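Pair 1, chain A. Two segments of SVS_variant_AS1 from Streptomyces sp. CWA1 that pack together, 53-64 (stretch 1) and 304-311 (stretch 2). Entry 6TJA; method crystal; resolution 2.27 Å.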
# COMPACT_ATOMS: atom_id res chain seq x y z
N ALA A 53 -25.47 12.84 -8.06
CA ALA A 53 -26.12 13.33 -6.83
C ALA A 53 -25.18 13.23 -5.62
O ALA A 53 -25.51 13.81 -4.57
CB ALA A 53 -27.41 12.54 -6.58
N THR A 54 -24.04 12.53 -5.70
CA THR A 54 -23.00 12.65 -4.64
C THR A 54 -22.50 14.10 -4.56
O THR A 54 -22.12 14.49 -3.46
CB THR A 54 -21.80 11.71 -4.81
OG1 THR A 54 -21.11 12.03 -6.03
CG2 THR A 54 -22.21 10.25 -4.77
N HIS A 55 -22.54 14.86 -5.66
CA HIS A 55 -21.93 16.21 -5.82
C HIS A 55 -20.47 16.13 -5.38
O HIS A 55 -20.08 16.86 -4.46
CB HIS A 55 -22.66 17.28 -5.01
CG HIS A 55 -24.10 17.41 -5.33
ND1 HIS A 55 -24.55 18.11 -6.42
CD2 HIS A 55 -25.19 16.90 -4.71
CE1 HIS A 55 -25.86 18.05 -6.47
NE2 HIS A 55 -26.28 17.31 -5.43
N SER A 56 -19.70 15.23 -5.98
CA SER A 56 -18.31 15.02 -5.54
C SER A 56 -17.45 16.21 -5.96
O SER A 56 -16.42 16.44 -5.32
CB SER A 56 -17.81 13.71 -6.02
OG SER A 56 -18.55 12.67 -5.38
N ALA A 57 -17.85 17.00 -6.96
CA ALA A 57 -17.09 18.19 -7.40
C ALA A 57 -17.24 19.28 -6.33
O ALA A 57 -16.24 19.87 -5.95
CB ALA A 57 -17.54 18.65 -8.76
N ASP A 58 -18.42 19.41 -5.75
CA ASP A 58 -18.66 20.30 -4.59
C ASP A 58 -17.75 19.85 -3.45
O ASP A 58 -17.10 20.69 -2.80
CB ASP A 58 -20.15 20.29 -4.19
CG ASP A 58 -20.54 21.40 -3.21
OD1 ASP A 58 -20.85 22.52 -3.71
OD2 ASP A 58 -20.54 21.13 -1.98
N PHE A 59 -17.74 18.54 -3.18
CA PHE A 59 -16.93 17.92 -2.11
C PHE A 59 -15.47 18.34 -2.28
O PHE A 59 -14.95 18.95 -1.36
CB PHE A 59 -17.15 16.41 -2.10
CG PHE A 59 -16.33 15.66 -1.09
CD1 PHE A 59 -16.80 15.48 0.19
CD2 PHE A 59 -15.09 15.14 -1.44
CE1 PHE A 59 -16.04 14.78 1.12
CE2 PHE A 59 -14.35 14.42 -0.52
CZ PHE A 59 -14.82 14.26 0.77
N PHE A 60 -14.81 18.02 -3.39
CA PHE A 60 -13.34 18.17 -3.46
C PHE A 60 -12.95 19.62 -3.77
O PHE A 60 -11.81 19.97 -3.43
CB PHE A 60 -12.68 17.19 -4.43
CG PHE A 60 -11.23 16.97 -4.06
CD1 PHE A 60 -10.90 16.31 -2.89
CD2 PHE A 60 -10.21 17.47 -4.85
CE1 PHE A 60 -9.57 16.15 -2.52
CE2 PHE A 60 -8.89 17.26 -4.50
CZ PHE A 60 -8.57 16.60 -3.34
N ALA A 61 -13.86 20.44 -4.31
CA ALA A 61 -13.68 21.89 -4.50
C ALA A 61 -13.50 22.58 -3.14
O ALA A 61 -12.96 23.71 -3.08
CB ALA A 61 -14.87 22.44 -5.27
N ARG A 62 -13.98 21.95 -2.07
CA ARG A 62 -13.78 22.37 -0.67
C ARG A 62 -12.41 21.92 -0.11
O ARG A 62 -11.94 22.55 0.86
CB ARG A 62 -14.91 21.84 0.20
CG ARG A 62 -16.27 22.37 -0.22
CD ARG A 62 -17.32 21.60 0.57
NE ARG A 62 -18.67 21.98 0.22
CZ ARG A 62 -19.29 23.05 0.70
NH1 ARG A 62 -18.68 23.83 1.58
NH2 ARG A 62 -20.51 23.33 0.30
N PHE A 63 -11.80 20.92 -0.70
CA PHE A 63 -10.50 20.45 -0.26
C PHE A 63 -9.39 21.29 -0.87
O PHE A 63 -8.43 21.54 -0.25
CB PHE A 63 -10.29 19.00 -0.66
CG PHE A 63 -10.91 18.02 0.27
CD1 PHE A 63 -12.25 18.08 0.54
CD2 PHE A 63 -10.15 17.07 0.88
CE1 PHE A 63 -12.82 17.20 1.40
CE2 PHE A 63 -10.72 16.18 1.75
CZ PHE A 63 -12.06 16.24 2.00
N ALA A 64 -9.59 21.74 -2.09
CA ALA A 64 -8.60 22.52 -2.81
C ALA A 64 -9.26 23.75 -3.42
O ALA A 64 -9.37 23.87 -4.61
CB ALA A 64 -7.97 21.66 -3.87
N GLY A 304 -14.63 20.68 5.09
CA GLY A 304 -15.38 20.41 3.84
C GLY A 304 -16.09 19.07 3.90
O GLY A 304 -17.29 18.99 3.52
N ASN A 305 -15.39 18.02 4.32
CA ASN A 305 -16.03 16.71 4.59
C ASN A 305 -17.24 16.90 5.51
O ASN A 305 -18.35 16.39 5.18
CB ASN A 305 -15.07 15.73 5.22
CG ASN A 305 -15.74 14.41 5.47
OD1 ASN A 305 -15.94 13.65 4.53
ND2 ASN A 305 -16.11 14.16 6.72
N ALA A 306 -17.08 17.58 6.64
CA ALA A 306 -18.19 17.75 7.61
C ALA A 306 -19.34 18.55 6.97
O ALA A 306 -20.51 18.15 7.09
CB ALA A 306 -17.69 18.41 8.86
N GLU A 307 -19.00 19.62 6.26
CA GLU A 307 -19.98 20.62 5.74
C GLU A 307 -20.73 19.97 4.57
O GLU A 307 -21.96 20.00 4.57
CB GLU A 307 -19.28 21.93 5.34
CG GLU A 307 -20.24 23.10 5.21
CD GLU A 307 -19.63 24.49 5.19
OE1 GLU A 307 -18.85 24.83 6.12
OE2 GLU A 307 -19.97 25.25 4.25
N TRP A 308 -20.01 19.40 3.61
CA TRP A 308 -20.63 18.67 2.46
C TRP A 308 -21.62 17.62 3.00
O TRP A 308 -22.72 17.53 2.46
CB TRP A 308 -19.57 18.06 1.54
CG TRP A 308 -20.09 17.04 0.58
CD1 TRP A 308 -20.44 17.22 -0.73
CD2 TRP A 308 -20.31 15.65 0.86
NE1 TRP A 308 -20.86 16.04 -1.27
CE2 TRP A 308 -20.78 15.06 -0.32
CE3 TRP A 308 -20.14 14.85 2.00
CZ2 TRP A 308 -21.11 13.70 -0.40
CZ3 TRP A 308 -20.45 13.51 1.92
CH2 TRP A 308 -20.95 12.94 0.74
N GLY A 309 -21.24 16.90 4.06
CA GLY A 309 -22.10 15.97 4.82
C GLY A 309 -23.45 16.58 5.21
O GLY A 309 -24.47 15.92 4.96
N LEU A 310 -23.48 17.79 5.78
CA LEU A 310 -24.74 18.43 6.25
C LEU A 310 -25.56 19.08 5.11
O LEU A 310 -26.63 19.62 5.44
CB LEU A 310 -24.37 19.48 7.30
CG LEU A 310 -23.63 18.99 8.54
CD1 LEU A 310 -23.04 20.17 9.29
CD2 LEU A 310 -24.55 18.18 9.46
N ARG A 311 -25.12 19.01 3.84
CA ARG A 311 -25.84 19.54 2.64
C ARG A 311 -25.94 18.48 1.52
O ARG A 311 -26.74 17.52 1.65
CB ARG A 311 -25.09 20.76 2.06
CG ARG A 311 -24.54 21.75 3.08
CD ARG A 311 -23.71 22.84 2.43
NE ARG A 311 -23.28 23.92 3.33
CZ ARG A 311 -24.05 24.94 3.75
NH1 ARG A 311 -25.30 25.06 3.36
NH2 ARG A 311 -23.54 25.85 4.57

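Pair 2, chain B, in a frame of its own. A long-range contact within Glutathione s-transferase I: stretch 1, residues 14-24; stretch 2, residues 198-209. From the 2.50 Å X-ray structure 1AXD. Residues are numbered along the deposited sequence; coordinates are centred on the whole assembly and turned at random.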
# COMPACT_ATOMS: atom_id res chain seq x y z
N LEU B 14 -8.02 -9.72 7.61
CA LEU B 14 -8.60 -9.35 8.89
C LEU B 14 -7.69 -9.75 9.98
O LEU B 14 -7.69 -9.12 11.03
CB LEU B 14 -9.94 -10.05 9.08
CG LEU B 14 -10.65 -10.33 7.78
CD1 LEU B 14 -11.94 -11.01 8.07
CD2 LEU B 14 -10.92 -9.06 7.03
N THR B 15 -6.94 -10.83 9.78
CA THR B 15 -6.01 -11.28 10.80
C THR B 15 -4.79 -10.41 10.81
O THR B 15 -4.07 -10.41 11.78
CB THR B 15 -5.71 -12.80 10.70
OG1 THR B 15 -5.28 -13.14 9.38
CG2 THR B 15 -6.99 -13.59 11.01
N ARG B 16 -4.58 -9.62 9.77
CA ARG B 16 -3.45 -8.69 9.76
C ARG B 16 -3.83 -7.63 10.80
O ARG B 16 -3.00 -7.24 11.60
CB ARG B 16 -3.28 -8.05 8.37
CG ARG B 16 -2.04 -7.17 8.24
CD ARG B 16 -1.75 -6.73 6.82
NE ARG B 16 -1.51 -7.84 5.90
CZ ARG B 16 -2.27 -8.11 4.84
NH1 ARG B 16 -3.32 -7.36 4.56
NH2 ARG B 16 -1.97 -9.13 4.04
N CYS B 17 -5.10 -7.24 10.83
CA CYS B 17 -5.63 -6.26 11.77
C CYS B 17 -5.63 -6.84 13.15
O CYS B 17 -5.31 -6.12 14.09
CB CYS B 17 -7.07 -5.89 11.41
SG CYS B 17 -7.29 -5.23 9.77
N ALA B 18 -6.03 -8.10 13.29
CA ALA B 18 -6.07 -8.75 14.60
C ALA B 18 -4.71 -8.82 15.20
O ALA B 18 -4.59 -8.67 16.40
CB ALA B 18 -6.70 -10.15 14.50
N THR B 19 -3.68 -8.97 14.38
CA THR B 19 -2.31 -9.03 14.88
C THR B 19 -1.91 -7.74 15.55
O THR B 19 -1.39 -7.77 16.65
CB THR B 19 -1.30 -9.28 13.75
OG1 THR B 19 -1.74 -10.39 12.96
CG2 THR B 19 0.10 -9.57 14.33
N ALA B 20 -2.15 -6.61 14.89
CA ALA B 20 -1.80 -5.30 15.44
C ALA B 20 -2.64 -4.93 16.64
O ALA B 20 -2.12 -4.34 17.58
CB ALA B 20 -1.89 -4.23 14.33
N LEU B 21 -3.92 -5.30 16.63
CA LEU B 21 -4.80 -4.98 17.74
C LEU B 21 -4.37 -5.74 18.94
O LEU B 21 -4.34 -5.18 20.03
CB LEU B 21 -6.24 -5.30 17.34
CG LEU B 21 -6.84 -4.35 16.29
CD1 LEU B 21 -8.02 -5.00 15.55
CD2 LEU B 21 -7.30 -3.04 16.94
N GLU B 22 -3.97 -6.99 18.75
CA GLU B 22 -3.50 -7.84 19.84
C GLU B 22 -2.20 -7.33 20.42
O GLU B 22 -2.00 -7.44 21.62
CB GLU B 22 -3.30 -9.28 19.35
CG GLU B 22 -4.58 -10.04 19.04
CD GLU B 22 -5.45 -10.31 20.27
OE1 GLU B 22 -4.92 -10.26 21.39
OE2 GLU B 22 -6.65 -10.59 20.11
N GLU B 23 -1.33 -6.80 19.58
CA GLU B 23 -0.03 -6.30 20.00
C GLU B 23 -0.13 -4.95 20.69
O GLU B 23 0.59 -4.70 21.65
CB GLU B 23 0.90 -6.23 18.79
CG GLU B 23 2.35 -5.90 19.10
CD GLU B 23 3.08 -7.00 19.87
OE1 GLU B 23 3.02 -8.18 19.46
OE2 GLU B 23 3.74 -6.68 20.88
N ALA B 24 -1.00 -4.08 20.20
CA ALA B 24 -1.17 -2.76 20.81
C ALA B 24 -1.94 -2.90 22.09
O ALA B 24 -1.98 -1.96 22.87
CB ALA B 24 -1.89 -1.79 19.83
N GLU B 198 6.89 -16.44 18.72
CA GLU B 198 6.85 -16.60 20.17
C GLU B 198 5.86 -15.64 20.79
O GLU B 198 5.26 -15.98 21.80
CB GLU B 198 8.23 -16.33 20.77
CG GLU B 198 9.33 -17.24 20.27
CD GLU B 198 10.67 -16.97 20.93
OE1 GLU B 198 10.81 -15.95 21.65
OE2 GLU B 198 11.59 -17.79 20.74
N ARG B 199 5.70 -14.47 20.20
CA ARG B 199 4.81 -13.45 20.74
C ARG B 199 3.40 -13.91 20.94
O ARG B 199 2.84 -14.54 20.06
CB ARG B 199 4.81 -12.20 19.84
CG ARG B 199 6.18 -11.74 19.38
CD ARG B 199 6.08 -10.40 18.67
NE ARG B 199 5.76 -9.32 19.61
CZ ARG B 199 6.63 -8.79 20.46
NH1 ARG B 199 7.88 -9.23 20.50
NH2 ARG B 199 6.25 -7.84 21.29
N PRO B 200 2.81 -13.61 22.10
CA PRO B 200 1.44 -13.99 22.43
C PRO B 200 0.44 -13.49 21.42
O PRO B 200 -0.48 -14.22 21.10
CB PRO B 200 1.24 -13.34 23.80
CG PRO B 200 2.59 -13.48 24.41
CD PRO B 200 3.49 -13.04 23.28
N SER B 201 0.63 -12.28 20.91
CA SER B 201 -0.27 -11.71 19.91
C SER B 201 -0.36 -12.61 18.71
O SER B 201 -1.44 -12.85 18.21
CB SER B 201 0.23 -10.34 19.49
OG SER B 201 1.53 -10.44 18.95
N VAL B 202 0.80 -13.11 18.27
CA VAL B 202 0.91 -14.00 17.11
C VAL B 202 0.27 -15.35 17.39
O VAL B 202 -0.41 -15.88 16.52
CB VAL B 202 2.39 -14.19 16.73
CG1 VAL B 202 2.53 -15.15 15.54
CG2 VAL B 202 3.03 -12.82 16.40
N GLN B 203 0.47 -15.88 18.59
CA GLN B 203 -0.11 -17.16 18.98
C GLN B 203 -1.62 -17.09 19.01
O GLN B 203 -2.27 -18.04 18.61
CB GLN B 203 0.43 -17.58 20.35
CG GLN B 203 1.93 -17.81 20.38
CD GLN B 203 2.47 -18.02 21.79
OE1 GLN B 203 1.86 -17.62 22.77
NE2 GLN B 203 3.64 -18.64 21.89
N LYS B 204 -2.17 -15.98 19.48
CA LYS B 204 -3.61 -15.78 19.54
C LYS B 204 -4.15 -15.73 18.13
O LYS B 204 -5.10 -16.43 17.83
CB LYS B 204 -3.93 -14.49 20.29
CG LYS B 204 -5.34 -13.91 20.09
CD LYS B 204 -6.45 -14.84 20.54
CE LYS B 204 -7.81 -14.14 20.46
NZ LYS B 204 -8.94 -15.06 20.78
N VAL B 205 -3.51 -14.95 17.27
CA VAL B 205 -3.92 -14.82 15.88
C VAL B 205 -3.91 -16.16 15.23
O VAL B 205 -4.85 -16.50 14.54
CB VAL B 205 -3.01 -13.84 15.11
CG1 VAL B 205 -3.37 -13.80 13.61
CG2 VAL B 205 -3.15 -12.43 15.71
N ALA B 206 -2.85 -16.92 15.45
CA ALA B 206 -2.74 -18.24 14.87
C ALA B 206 -3.87 -19.09 15.39
O ALA B 206 -4.32 -19.97 14.68
CB ALA B 206 -1.37 -18.84 15.23
N ALA B 207 -4.32 -18.83 16.62
CA ALA B 207 -5.42 -19.59 17.22
C ALA B 207 -6.73 -19.24 16.61
O ALA B 207 -7.62 -20.06 16.60
CB ALA B 207 -5.46 -19.36 18.74
N LEU B 208 -6.88 -18.00 16.13
CA LEU B 208 -8.12 -17.56 15.52
C LEU B 208 -8.42 -18.28 14.23
O LEU B 208 -9.55 -18.25 13.78
CB LEU B 208 -8.09 -16.05 15.26
CG LEU B 208 -7.92 -15.13 16.47
CD1 LEU B 208 -7.96 -13.66 16.03
CD2 LEU B 208 -9.02 -15.41 17.48
N MET B 209 -7.42 -18.94 13.65
CA MET B 209 -7.61 -19.66 12.40
C MET B 209 -7.78 -21.17 12.61
O MET B 209 -6.78 -21.86 12.89
CB MET B 209 -6.44 -19.36 11.46
CG MET B 209 -6.24 -17.88 11.19
SD MET B 209 -4.91 -17.49 10.04
CE MET B 209 -3.66 -16.92 11.14
OXT MET B 209 -8.93 -21.65 12.51
O HOH W 1 2.62 -9.92 21.88

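What backbone geometry do the two contacts share? In each pair two helices far apart in sequence pack in a roughly antiparallel way, with a moderate tilt: their axes approach to 9.3 Å with an angle of 148° in pair 1, and to 8.6 Å with 143° in pair 2. Over 14 central residues the backbones superpose with an RMSD of 0.6 Å. The buried surface is similar too, 459 Å² in pair 1 and 504 Å² in pair 2.

Which residue fills the centre of each contact? W308(A) and V205(B) occupy the same position, and both direct CA-to-CB toward the partner. V205(B) is a compact knob seated among T15(B), A18(B), T19(B) and E22(B); its CG2 lies 3.6 Å from T19(B) CA. The larger indole of W308(A) reaches along the partner backbone instead. Its NE1 donates a hydrogen bond to T54(A) O at 3.0 Å and a weak one to H55(A) O at 3.4 Å, so the tryptophan adds polar anchoring to its packing. F59(A), which matches T19(B), turns its ring edge toward the indole face, with F59(A) CD1 3.6 Å from W308(A) CD2. T19(B) is small, and its OG1 is engaged within its own helix, donating to T15(B) O at 2.6 Å.

How do the stretches come close where R62(A) faces G304(A)? The matching residues, E22(B) and S201(B), also form the close backbone approach of their pair: the CA atoms of R62(A) and G304(A) are 5.2 Å apart, those of E22(B) and S201(B) 5.0 Å. A CB on G304(A) would lie 2.8 Å from R62(A) CB, a clash, so the glycine suits this spot. Pair 2 accommodates a serine there, with S201(B) CB 3.7 Å from E22(B) CB.

Where does charge enter each interface? In pair 1 it gathers on R62(A), whose NE donates to D58(A) OD2 at 3.0 Å in a salt bridge within the stretch, while its NH1 makes a weak hydrogen bond and salt bridge across to E307(A) OE2 at 3.3 Å. In pair 2 the charged link shifts to E23(B), the match of F63(A). Its carboxylate takes two hydrogen bonds from one guanidinium: R199(B) NE to E23(B) OE1 at 3.0 Å and R199(B) NH2 to E23(B) OE2 at 2.8 Å. The same OE1 of E23(B) accepts a hydrogen bond from S201(B) OG at 2.8 Å, drawing the start of the second helix into this polar cluster. At the corresponding position F63(A) offers a ring, whose CE1 approaches N305(A) N at 4.0 Å.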